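Local coordinates for flagellar brake protein YcgR (PDB 5Y6G) that slows the flagellar motor when it carries cyclic di-GMP, which it binds through the PilZ domain that makes up this chain, at residues 72-77 with 111-116. Residues are numbered along the deposited sequence; the frame is centred on the assembly and turned at random.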
ATOM      1  N   PHE A  72      -1.230  -8.976  -8.066  1.00 43.89           N
ATOM      2  CA  PHE A  72       0.068  -8.576  -8.584  1.00 41.24           C
ATOM      3  C   PHE A  72       1.135  -8.816  -7.524  1.00 41.77           C
ATOM      4  O   PHE A  72       0.846  -8.915  -6.329  1.00 38.90           O
ATOM      5  CB  PHE A  72       0.066  -7.100  -9.010  1.00 46.04           C
ATOM      6  CG  PHE A  72      -1.126  -6.708  -9.844  1.00 47.41           C
ATOM      7  CD1 PHE A  72      -2.347  -6.434  -9.247  1.00 44.04           C
ATOM      8  CD2 PHE A  72      -1.024  -6.605 -11.223  1.00 47.55           C
ATOM      9  CE1 PHE A  72      -3.445  -6.073 -10.008  1.00 51.25           C
ATOM     10  CE2 PHE A  72      -2.120  -6.241 -11.989  1.00 48.50           C
ATOM     11  CZ  PHE A  72      -3.331  -5.975 -11.380  1.00 50.41           C
ATOM     12  N   HIS A  73       2.383  -8.906  -7.980  1.00 36.32           N
ATOM     13  CA  HIS A  73       3.527  -9.118  -7.103  1.00 40.90           C
ATOM     14  C   HIS A  73       4.635  -8.150  -7.493  1.00 42.99           C
ATOM     15  O   HIS A  73       5.056  -8.120  -8.652  1.00 45.68           O
ATOM     16  CB  HIS A  73       4.025 -10.564  -7.183  1.00 32.15           C
ATOM     17  CG  HIS A  73       2.987 -11.583  -6.823  1.00 46.24           C
ATOM     18  ND1 HIS A  73       2.037 -12.027  -7.718  1.00 44.47           N
ATOM     19  CD2 HIS A  73       2.751 -12.246  -5.665  1.00 45.88           C
ATOM     20  CE1 HIS A  73       1.261 -12.919  -7.127  1.00 46.71           C
ATOM     21  NE2 HIS A  73       1.672 -13.069  -5.881  1.00 44.66           N
ATOM     22  N   PHE A  74       5.101  -7.362  -6.527  1.00 41.76           N
ATOM     23  CA  PHE A  74       6.087  -6.320  -6.775  1.00 40.45           C
ATOM     24  C   PHE A  74       7.223  -6.414  -5.770  1.00 35.69           C
ATOM     25  O   PHE A  74       6.999  -6.687  -4.587  1.00 36.48           O
ATOM     26  CB  PHE A  74       5.464  -4.921  -6.687  1.00 41.21           C
ATOM     27  CG  PHE A  74       4.362  -4.681  -7.672  1.00 47.95           C
ATOM     28  CD1 PHE A  74       3.056  -4.518  -7.242  1.00 40.38           C
ATOM     29  CD2 PHE A  74       4.631  -4.616  -9.027  1.00 51.66           C
ATOM     30  CE1 PHE A  74       2.039  -4.294  -8.144  1.00 42.31           C
ATOM     31  CE2 PHE A  74       3.619  -4.394  -9.937  1.00 48.59           C
ATOM     32  CZ  PHE A  74       2.321  -4.232  -9.496  1.00 44.67           C
ATOM     33  N   ASP A  75       8.443  -6.186  -6.245  1.00 33.54           N
ATOM     34  CA  ASP A  75       9.552  -5.960  -5.338  1.00 31.39           C
ATOM     35  C   ASP A  75       9.494  -4.528  -4.820  1.00 33.00           C
ATOM     36  O   ASP A  75       9.076  -3.605  -5.527  1.00 35.98           O
ATOM     37  CB  ASP A  75      10.892  -6.225  -6.031  1.00 32.06           C
ATOM     38  CG  ASP A  75      10.963  -7.605  -6.657  1.00 40.23           C
ATOM     39  OD1 ASP A  75      11.551  -7.734  -7.753  1.00 47.87           O
ATOM     40  OD2 ASP A  75      10.415  -8.557  -6.061  1.00 48.62           O
ATOM     41  N   ALA A  76       9.899  -4.349  -3.566  1.00 25.93           N
ATOM     42  CA  ALA A  76       9.853  -3.025  -2.962  1.00 22.95           C
ATOM     43  C   ALA A  76      10.814  -2.969  -1.787  1.00 30.26           C
ATOM     44  O   ALA A  76      11.167  -3.993  -1.198  1.00 32.10           O
ATOM     45  CB  ALA A  76       8.433  -2.663  -2.511  1.00 25.27           C
ATOM     46  N   GLN A  77      11.231  -1.751  -1.458  1.00 31.44           N
ATOM     47  CA  GLN A  77      12.037  -1.475  -0.278  1.00 26.92           C
ATOM     48  C   GLN A  77      11.215  -0.648   0.697  1.00 27.05           C
ATOM     49  O   GLN A  77      10.646   0.381   0.319  1.00 31.05           O
ATOM     50  CB  GLN A  77      13.325  -0.729  -0.643  1.00 29.98           C
ATOM     51  CG  GLN A  77      14.130  -0.270   0.570  1.00 36.57           C
ATOM     52  CD  GLN A  77      15.495   0.280   0.193  1.00 52.91           C
ATOM     53  OE1 GLN A  77      16.508  -0.399   0.342  1.00 62.88           O
ATOM     54  NE2 GLN A  77      15.526   1.517  -0.291  1.00 48.50           N
ATOM     55  N   GLU A 111       5.741  -1.398 -14.713  1.00 64.74           N
ATOM     56  CA  GLU A 111       5.035  -0.121 -14.757  1.00 67.30           C
ATOM     57  C   GLU A 111       3.789  -0.205 -15.629  1.00 59.91           C
ATOM     58  O   GLU A 111       2.831   0.548 -15.414  1.00 61.02           O
ATOM     59  CB  GLU A 111       5.966   0.989 -15.251  1.00 71.78           C
ATOM     60  CG  GLU A 111       6.456   0.819 -16.678  1.00 80.31           C
ATOM     61  CD  GLU A 111       7.357   1.959 -17.116  1.00 94.28           C
ATOM     62  OE1 GLU A 111       7.770   2.756 -16.248  1.00 95.33           O
ATOM     63  OE2 GLU A 111       7.651   2.060 -18.327  1.00 96.49           O
ATOM     64  N   ARG A 112       3.781  -1.104 -16.615  1.00 68.18           N
ATOM     65  CA  ARG A 112       2.549  -1.401 -17.339  1.00 71.97           C
ATOM     66  C   ARG A 112       1.450  -1.812 -16.368  1.00 66.83           C
ATOM     67  O   ARG A 112       0.330  -1.291 -16.413  1.00 60.74           O
ATOM     68  CB  ARG A 112       2.801  -2.509 -18.365  1.00 73.53           C
ATOM     69  CG  ARG A 112       2.566  -2.105 -19.811  1.00 86.18           C
ATOM     70  CD  ARG A 112       3.834  -1.572 -20.469  1.00 94.19           C
ATOM     71  NE  ARG A 112       4.312  -0.341 -19.846  1.00100.73           N
ATOM     72  CZ  ARG A 112       5.351   0.362 -20.285  1.00105.00           C
ATOM     73  NH1 ARG A 112       6.026  -0.042 -21.352  1.00107.53           N
ATOM     74  NH2 ARG A 112       5.716   1.471 -19.657  1.00103.51           N
ATOM     75  N   GLN A 113       1.765  -2.750 -15.470  1.00 66.79           N
ATOM     76  CA  GLN A 113       0.799  -3.188 -14.466  1.00 68.27           C
ATOM     77  C   GLN A 113       0.405  -2.048 -13.532  1.00 61.11           C
ATOM     78  O   GLN A 113      -0.773  -1.898 -13.187  1.00 57.08           O
ATOM     79  CB  GLN A 113       1.373  -4.353 -13.660  1.00 65.07           C
ATOM     80  CG  GLN A 113       1.670  -5.598 -14.479  1.00 69.48           C
ATOM     81  CD  GLN A 113       2.383  -6.670 -13.677  1.00 76.15           C
ATOM     82  OE1 GLN A 113       3.300  -6.381 -12.907  1.00 75.56           O
ATOM     83  NE2 GLN A 113       1.961  -7.916 -13.851  1.00 81.59           N
ATOM     84  N   LEU A 114       1.377  -1.234 -13.113  1.00 64.57           N
ATOM     85  CA  LEU A 114       1.088  -0.175 -12.148  1.00 54.83           C
ATOM     86  C   LEU A 114       0.147   0.870 -12.734  1.00 53.92           C
ATOM     87  O   LEU A 114      -0.728   1.394 -12.033  1.00 56.52           O
ATOM     88  CB  LEU A 114       2.390   0.470 -11.675  1.00 48.59           C
ATOM     89  CG  LEU A 114       3.223  -0.392 -10.725  1.00 50.71           C
ATOM     90  CD1 LEU A 114       4.544   0.281 -10.404  1.00 42.04           C
ATOM     91  CD2 LEU A 114       2.447  -0.681  -9.445  1.00 46.70           C
ATOM     92  N   GLN A 115       0.312   1.195 -14.018  1.00 57.05           N
ATOM     93  CA  GLN A 115      -0.626   2.108 -14.665  1.00 66.28           C
ATOM     94  C   GLN A 115      -2.007   1.479 -14.790  1.00 63.28           C
ATOM     95  O   GLN A 115      -3.025   2.163 -14.623  1.00 62.32           O
ATOM     96  CB  GLN A 115      -0.100   2.525 -16.038  1.00 70.37           C
ATOM     97  CG  GLN A 115       0.695   3.821 -16.018  1.00 81.56           C
ATOM     98  CD  GLN A 115      -0.147   5.004 -15.578  1.00 77.38           C
ATOM     99  OE1 GLN A 115      -1.372   4.983 -15.694  1.00 85.21           O
ATOM    100  NE2 GLN A 115       0.505   6.041 -15.063  1.00 64.60           N
ATOM    101  N   ARG A 116      -2.063   0.178 -15.077  1.00 65.67           N
ATOM    102  CA  ARG A 116      -3.346  -0.519 -15.113  1.00 67.12           C
ATOM    103  C   ARG A 116      -4.088  -0.362 -13.789  1.00 65.17           C
ATOM    104  O   ARG A 116      -5.275  -0.022 -13.762  1.00 71.65           O
ATOM    105  CB  ARG A 116      -3.129  -2.000 -15.438  1.00 70.11           C
ATOM    106  CG  ARG A 116      -4.282  -2.664 -16.173  1.00 76.55           C
ATOM    107  CD  ARG A 116      -4.220  -4.183 -16.054  1.00 78.52           C
ATOM    108  NE  ARG A 116      -2.954  -4.736 -16.531  1.00 82.48           N
ATOM    109  CZ  ARG A 116      -2.588  -6.005 -16.369  1.00 86.74           C
ATOM    110  NH1 ARG A 116      -3.391  -6.853 -15.739  1.00 78.83           N
ATOM    111  NH2 ARG A 116      -1.418  -6.426 -16.833  1.00 87.58           N
TER
HETATM  112  O   HOH W   1       2.459  -8.839 -11.000  1.00 46.65           O
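Gln113 of the helix reaches to the helix-side ends of the Phe72 and Phe74 rings, its amide almost perpendicular to both. With CG anti to the carbonyl carbon (chi1 -62°) and the chain extended beyond it, the glutamine brings CB obliquely to Phe72, 4.1 Å from CD2, and OE1 to 3.6 Å from Phe74 CE2. A long, flexible amide suits this border: its CB packs against Phe72, while NE2 makes a weak hydrogen bond to a water that also accepts one from the backbone N of His73, tying helix to strand. The branched, apolar tip of Leu114 suits a ring face: its CD2 sits over Phe74, 4.0 Å from the centroid, in a CH-pi contact. Here the C-terminal helix 108-129 lies across the PilZ beta-barrel, and Phe72 and Phe74 of strand 71-87, flat and apolar as this buried surface requires, both face it. Val110 and Ile117 also touch Phe74, whose ring meets Phe103 of the adjacent strand. An alanine in place of Phe74 would probably open a gap beneath the helix and leave Leu114 CD2 without the ring face it rests on. Arg116 is suited to the exposed margin: its chain sets off toward the strand and bends at chi3 (-56°), bringing NH1 to the edge of the Phe72 ring, 4.0 Å from CE2, which lies over one guanidinium face, the planes 65° apart.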